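Local coordinates for maternal effect protein oskar (PDB 5A4A) that binds RNA through its SGNH-hydrolase-like OSK domain and, as the germline inducer of Drosophila, probably helps to build the germ plasm, at residues S10-A20 / R46-C57. Numbering follows the deposited sequence.
With SO4 (sulfate ion), chain E.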
loop_
_atom_site.group_PDB
_atom_site.type_symbol
_atom_site.label_atom_id
_atom_site.label_comp_id
_atom_site.label_asym_id
_atom_site.label_seq_id
_atom_site.Cartn_x
_atom_site.Cartn_y
_atom_site.Cartn_z
ATOM N N SER A 10 0.089 3.663 -21.414
ATOM C CA SER A 10 1.337 3.635 -20.657
ATOM C C SER A 10 1.173 3.011 -19.274
ATOM O O SER A 10 2.150 2.572 -18.667
ATOM C CB SER A 10 1.908 5.044 -20.516
ATOM O OG SER A 10 2.218 5.587 -21.784
ATOM N N LEU A 11 -0.056 2.982 -18.768
ATOM C CA LEU A 11 -0.310 2.408 -17.448
ATOM C C LEU A 11 -0.145 0.884 -17.442
ATOM O O LEU A 11 0.037 0.274 -16.391
ATOM C CB LEU A 11 -1.711 2.795 -16.956
ATOM C CG LEU A 11 -1.940 4.276 -16.618
ATOM C CD1 LEU A 11 -3.416 4.541 -16.353
ATOM C CD2 LEU A 11 -1.095 4.706 -15.414
ATOM N N LEU A 12 -0.180 0.273 -18.620
ATOM C CA LEU A 12 -0.135 -1.184 -18.719
ATOM C C LEU A 12 1.259 -1.729 -18.459
ATOM O O LEU A 12 1.430 -2.911 -18.149
ATOM C CB LEU A 12 -0.620 -1.633 -20.104
ATOM C CG LEU A 12 -2.128 -1.556 -20.355
ATOM C CD1 LEU A 12 -2.409 -1.587 -21.840
ATOM C CD2 LEU A 12 -2.846 -2.700 -19.679
ATOM N N THR A 13 2.257 -0.869 -18.592
ATOM C CA THR A 13 3.640 -1.307 -18.487
ATOM C C THR A 13 4.337 -0.596 -17.349
ATOM O O THR A 13 4.278 0.626 -17.246
ATOM C CB THR A 13 4.406 -1.022 -19.786
ATOM O OG1 THR A 13 3.796 -1.751 -20.858
ATOM C CG2 THR A 13 5.869 -1.449 -19.653
ATOM N N ILE A 14 4.988 -1.362 -16.484
ATOM C CA ILE A 14 5.806 -0.746 -15.463
ATOM C C ILE A 14 7.256 -1.140 -15.687
ATOM O O ILE A 14 7.547 -2.151 -16.343
ATOM C CB ILE A 14 5.308 -1.062 -14.045
ATOM C CG1 ILE A 14 5.346 -2.569 -13.770
ATOM C CG2 ILE A 14 3.890 -0.527 -13.858
ATOM C CD1 ILE A 14 4.943 -2.906 -12.342
ATOM N N ASN A 15 8.159 -0.325 -15.162
ATOM C CA ASN A 15 9.582 -0.494 -15.401
ATOM C C ASN A 15 10.342 -0.024 -14.174
ATOM O O ASN A 15 10.121 1.091 -13.692
ATOM C CB ASN A 15 9.986 0.330 -16.626
ATOM C CG ASN A 15 11.430 0.116 -17.045
ATOM O OD1 ASN A 15 12.280 -0.279 -16.249
ATOM N ND2 ASN A 15 11.713 0.397 -18.311
ATOM N N SER A 16 11.242 -0.865 -13.673
ATOM C CA SER A 16 11.990 -0.532 -12.463
ATOM C C SER A 16 12.911 0.686 -12.610
ATOM O O SER A 16 13.380 1.226 -11.614
ATOM C CB SER A 16 12.781 -1.746 -11.965
ATOM O OG SER A 16 13.838 -2.060 -12.851
ATOM N N ASP A 17 13.163 1.125 -13.841
ATOM C CA ASP A 17 13.975 2.320 -14.060
ATOM C C ASP A 17 13.323 3.588 -13.512
ATOM O O ASP A 17 14.023 4.521 -13.117
ATOM C CB ASP A 17 14.291 2.514 -15.548
ATOM C CG ASP A 17 15.345 1.546 -16.054
ATOM O OD1 ASP A 17 16.059 0.945 -15.221
ATOM O OD2 ASP A 17 15.465 1.393 -17.288
ATOM N N TYR A 18 11.989 3.613 -13.491
ATOM C CA TYR A 18 11.226 4.807 -13.133
ATOM C C TYR A 18 10.106 4.541 -12.130
ATOM O O TYR A 18 9.715 5.435 -11.382
ATOM C CB TYR A 18 10.602 5.423 -14.388
ATOM C CG TYR A 18 11.604 5.729 -15.475
ATOM C CD1 TYR A 18 12.468 6.810 -15.361
ATOM C CD2 TYR A 18 11.691 4.934 -16.612
ATOM C CE1 TYR A 18 13.391 7.097 -16.350
ATOM C CE2 TYR A 18 12.614 5.214 -17.609
ATOM C CZ TYR A 18 13.460 6.296 -17.469
ATOM O OH TYR A 18 14.378 6.584 -18.451
ATOM N N ASP A 19 9.565 3.329 -12.140
ATOM C CA ASP A 19 8.425 3.009 -11.279
ATOM C C ASP A 19 8.844 2.408 -9.937
ATOM O O ASP A 19 9.970 1.940 -9.780
ATOM C CB ASP A 19 7.453 2.071 -11.998
ATOM C CG ASP A 19 6.832 2.709 -13.232
ATOM O OD1 ASP A 19 6.391 3.874 -13.160
ATOM O OD2 ASP A 19 6.801 2.047 -14.281
ATOM N N ALA A 20 7.930 2.434 -8.973
ATOM C CA ALA A 20 8.239 2.020 -7.609
ATOM C C ALA A 20 8.537 0.533 -7.545
ATOM O O ALA A 20 7.667 -0.280 -7.826
ATOM C CB ALA A 20 7.086 2.364 -6.672
ATOM N N ARG A 46 4.616 9.453 -12.564
ATOM C CA ARG A 46 4.125 9.420 -13.939
ATOM C C ARG A 46 3.719 10.821 -14.375
ATOM O O ARG A 46 2.916 11.476 -13.701
ATOM C CB ARG A 46 2.927 8.493 -14.061
ATOM C CG ARG A 46 3.281 7.014 -13.867
ATOM C CD ARG A 46 4.179 6.560 -15.006
ATOM N NE ARG A 46 4.518 5.139 -14.933
ATOM C CZ ARG A 46 3.941 4.204 -15.679
ATOM N NH1 ARG A 46 2.989 4.548 -16.536
ATOM N NH2 ARG A 46 4.312 2.930 -15.560
ATOM N N ARG A 47 4.247 11.287 -15.505
ATOM C CA ARG A 47 4.052 12.707 -15.820
ATOM C C ARG A 47 2.665 13.081 -16.348
ATOM O O ARG A 47 2.266 14.237 -16.253
ATOM C CB ARG A 47 5.188 13.257 -16.698
ATOM C CG ARG A 47 5.578 12.424 -17.893
ATOM C CD ARG A 47 7.014 12.773 -18.362
ATOM N NE ARG A 47 8.038 11.879 -17.814
ATOM N N HIS A 48 1.922 12.115 -16.879
ATOM C CA HIS A 48 0.655 12.440 -17.540
ATOM C C HIS A 48 -0.591 12.225 -16.697
ATOM O O HIS A 48 -1.700 12.467 -17.167
ATOM C CB HIS A 48 0.533 11.685 -18.874
ATOM C CG HIS A 48 1.681 11.926 -19.796
ATOM N ND1 HIS A 48 2.402 10.901 -20.371
ATOM C CD2 HIS A 48 2.257 13.075 -20.222
ATOM C CE1 HIS A 48 3.359 11.408 -21.123
ATOM N NE2 HIS A 48 3.294 12.727 -21.052
ATOM N N GLU A 49 -0.404 11.777 -15.459
ATOM C CA GLU A 49 -1.527 11.565 -14.548
ATOM C C GLU A 49 -1.654 12.666 -13.507
ATOM O O GLU A 49 -0.667 13.042 -12.865
ATOM C CB GLU A 49 -1.427 10.207 -13.839
ATOM C CG GLU A 49 -1.968 9.038 -14.653
ATOM C CD GLU A 49 -1.035 8.641 -15.771
ATOM O OE1 GLU A 49 0.147 8.346 -15.490
ATOM O OE2 GLU A 49 -1.466 8.635 -16.937
ATOM N N ARG A 50 -2.876 13.169 -13.347
ATOM C CA ARG A 50 -3.183 14.212 -12.362
ATOM C C ARG A 50 -2.858 13.749 -10.955
ATOM O O ARG A 50 -2.244 14.475 -10.163
ATOM C CB ARG A 50 -4.670 14.566 -12.420
ATOM C CG ARG A 50 -5.112 15.148 -13.727
ATOM C CD ARG A 50 -6.544 15.668 -13.669
ATOM N NE ARG A 50 -7.542 14.606 -13.616
ATOM C CZ ARG A 50 -7.906 13.868 -14.659
ATOM N NH1 ARG A 50 -7.340 14.058 -15.839
ATOM N NH2 ARG A 50 -8.833 12.928 -14.524
ATOM N N VAL A 51 -3.292 12.531 -10.653
ATOM C CA VAL A 51 -3.089 11.933 -9.348
ATOM C C VAL A 51 -1.688 11.336 -9.316
ATOM O O VAL A 51 -1.267 10.656 -10.250
ATOM C CB VAL A 51 -4.164 10.866 -9.060
ATOM C CG1 VAL A 51 -3.819 10.060 -7.810
ATOM C CG2 VAL A 51 -5.533 11.539 -8.912
ATOM N N LEU A 52 -0.956 11.628 -8.251
ATOM C CA LEU A 52 0.439 11.244 -8.157
ATOM C C LEU A 52 0.533 9.727 -8.098
ATOM O O LEU A 52 -0.191 9.081 -7.337
ATOM C CB LEU A 52 1.026 11.794 -6.867
ATOM C CG LEU A 52 2.478 12.231 -6.840
ATOM C CD1 LEU A 52 2.693 13.338 -7.876
ATOM C CD2 LEU A 52 2.804 12.728 -5.453
ATOM N N GLN A 53 1.434 9.162 -8.892
ATOM C CA GLN A 53 1.641 7.718 -8.856
ATOM C C GLN A 53 2.979 7.355 -9.468
ATOM O O GLN A 53 3.575 8.149 -10.193
ATOM C CB GLN A 53 0.514 7.003 -9.598
ATOM C CG GLN A 53 0.334 7.450 -11.054
ATOM C CD GLN A 53 -1.051 7.118 -11.576
ATOM O OE1 GLN A 53 -1.285 6.022 -12.101
ATOM N NE2 GLN A 53 -1.986 8.053 -11.409
ATOM N N SER A 54 3.439 6.144 -9.169
ATOM C CA SER A 54 4.668 5.610 -9.727
ATOM C C SER A 54 4.448 4.118 -9.769
ATOM O O SER A 54 4.377 3.491 -8.725
ATOM C CB SER A 54 5.858 5.907 -8.816
ATOM O OG SER A 54 7.059 5.392 -9.362
ATOM N N GLY A 55 4.305 3.560 -10.963
ATOM C CA GLY A 55 3.985 2.148 -11.096
ATOM C C GLY A 55 2.663 1.817 -10.424
ATOM O O GLY A 55 1.653 2.488 -10.656
ATOM N N LEU A 56 2.671 0.776 -9.591
ATOM C CA LEU A 56 1.464 0.340 -8.898
ATOM C C LEU A 56 1.255 1.048 -7.553
ATOM O O LEU A 56 0.366 0.678 -6.786
ATOM C CB LEU A 56 1.488 -1.189 -8.709
ATOM C CG LEU A 56 1.707 -1.985 -9.999
ATOM C CD1 LEU A 56 1.812 -3.483 -9.693
ATOM C CD2 LEU A 56 0.591 -1.733 -10.999
ATOM N N CYS A 57 2.065 2.065 -7.269
ATOM C CA CYS A 57 1.825 2.937 -6.121
ATOM C C CYS A 57 1.091 4.189 -6.567
ATOM O O CYS A 57 1.645 4.994 -7.302
ATOM C CB CYS A 57 3.147 3.341 -5.448
ATOM S SG CYS A 57 3.916 1.957 -4.552
HETATM S S SO4 E . 2.631 8.117 -18.117
HETATM O O1 SO4 E . 2.602 9.393 -17.411
HETATM O O2 SO4 E . 2.090 8.292 -19.466
HETATM O O3 SO4 E . 4.009 7.638 -18.191
HETATM O O4 SO4 E . 1.816 7.142 -17.420
HETATM O O HOH W 1 5.094 -0.520 -8.869
#
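Asp19 and Gly55 bring the two backbones closest, CA to CA 4.5 Å, where the loop leading into strand 21-22 meets the type II' turn from Ser54 to Cys57. Glycine suits this turn position: its phi is positive, and a CB would run into Asp19 CB. The Asp19 carboxylate grips Arg46 side-on, OD1 meeting NE at 2.9 Å and OD2 meeting NH2 at 2.9 Å, both on the syn side, NE close to the carboxylate plane and NH2 well out of it, the two planes being 31° apart. OD1 also takes a weak bond from Gly55 N, and OD2 uses its anti lone pair for Asn15 N, bonds that together probably hold the carboxylate's rotation. Arginine has enough N-H groups to do more: the bend at chi2 (-66°) helps bring the guanidinium edge to the loop carbonyls, where NH2 reaches Thr13 O and NH1 meets Ser10 O from above the carbonyl plane. Replacing Arg46 by a leucine would probably leave the Asp19 charge without its mate, rob Thr13 O of its bond from NH2, and leave Ser10 O with the weak bond from Thr13 N. In this SGNH-hydrolase-like domain, the turn joins antiparallel strands 53-54 and 56-58, the latter pairing in parallel with strand 25-29 of the central sheet. A water links Ala20 O to Leu56 N, and the Ile14 and Leu56 side chains cross at about a right angle, Ile14 CD1 lying 4.1 Å from Leu56 CG. Ala20, small enough to fit close to the turn, sets CB 3.8 Å from Cys57 SG. At the other end a sulfate, probably from the crystallisation liquor, accepts from Arg46 NH1 through O4 (3.0 Å), while His48 ND1 points edge-on at O2 (2.8 Å); Asn8 is a further donor.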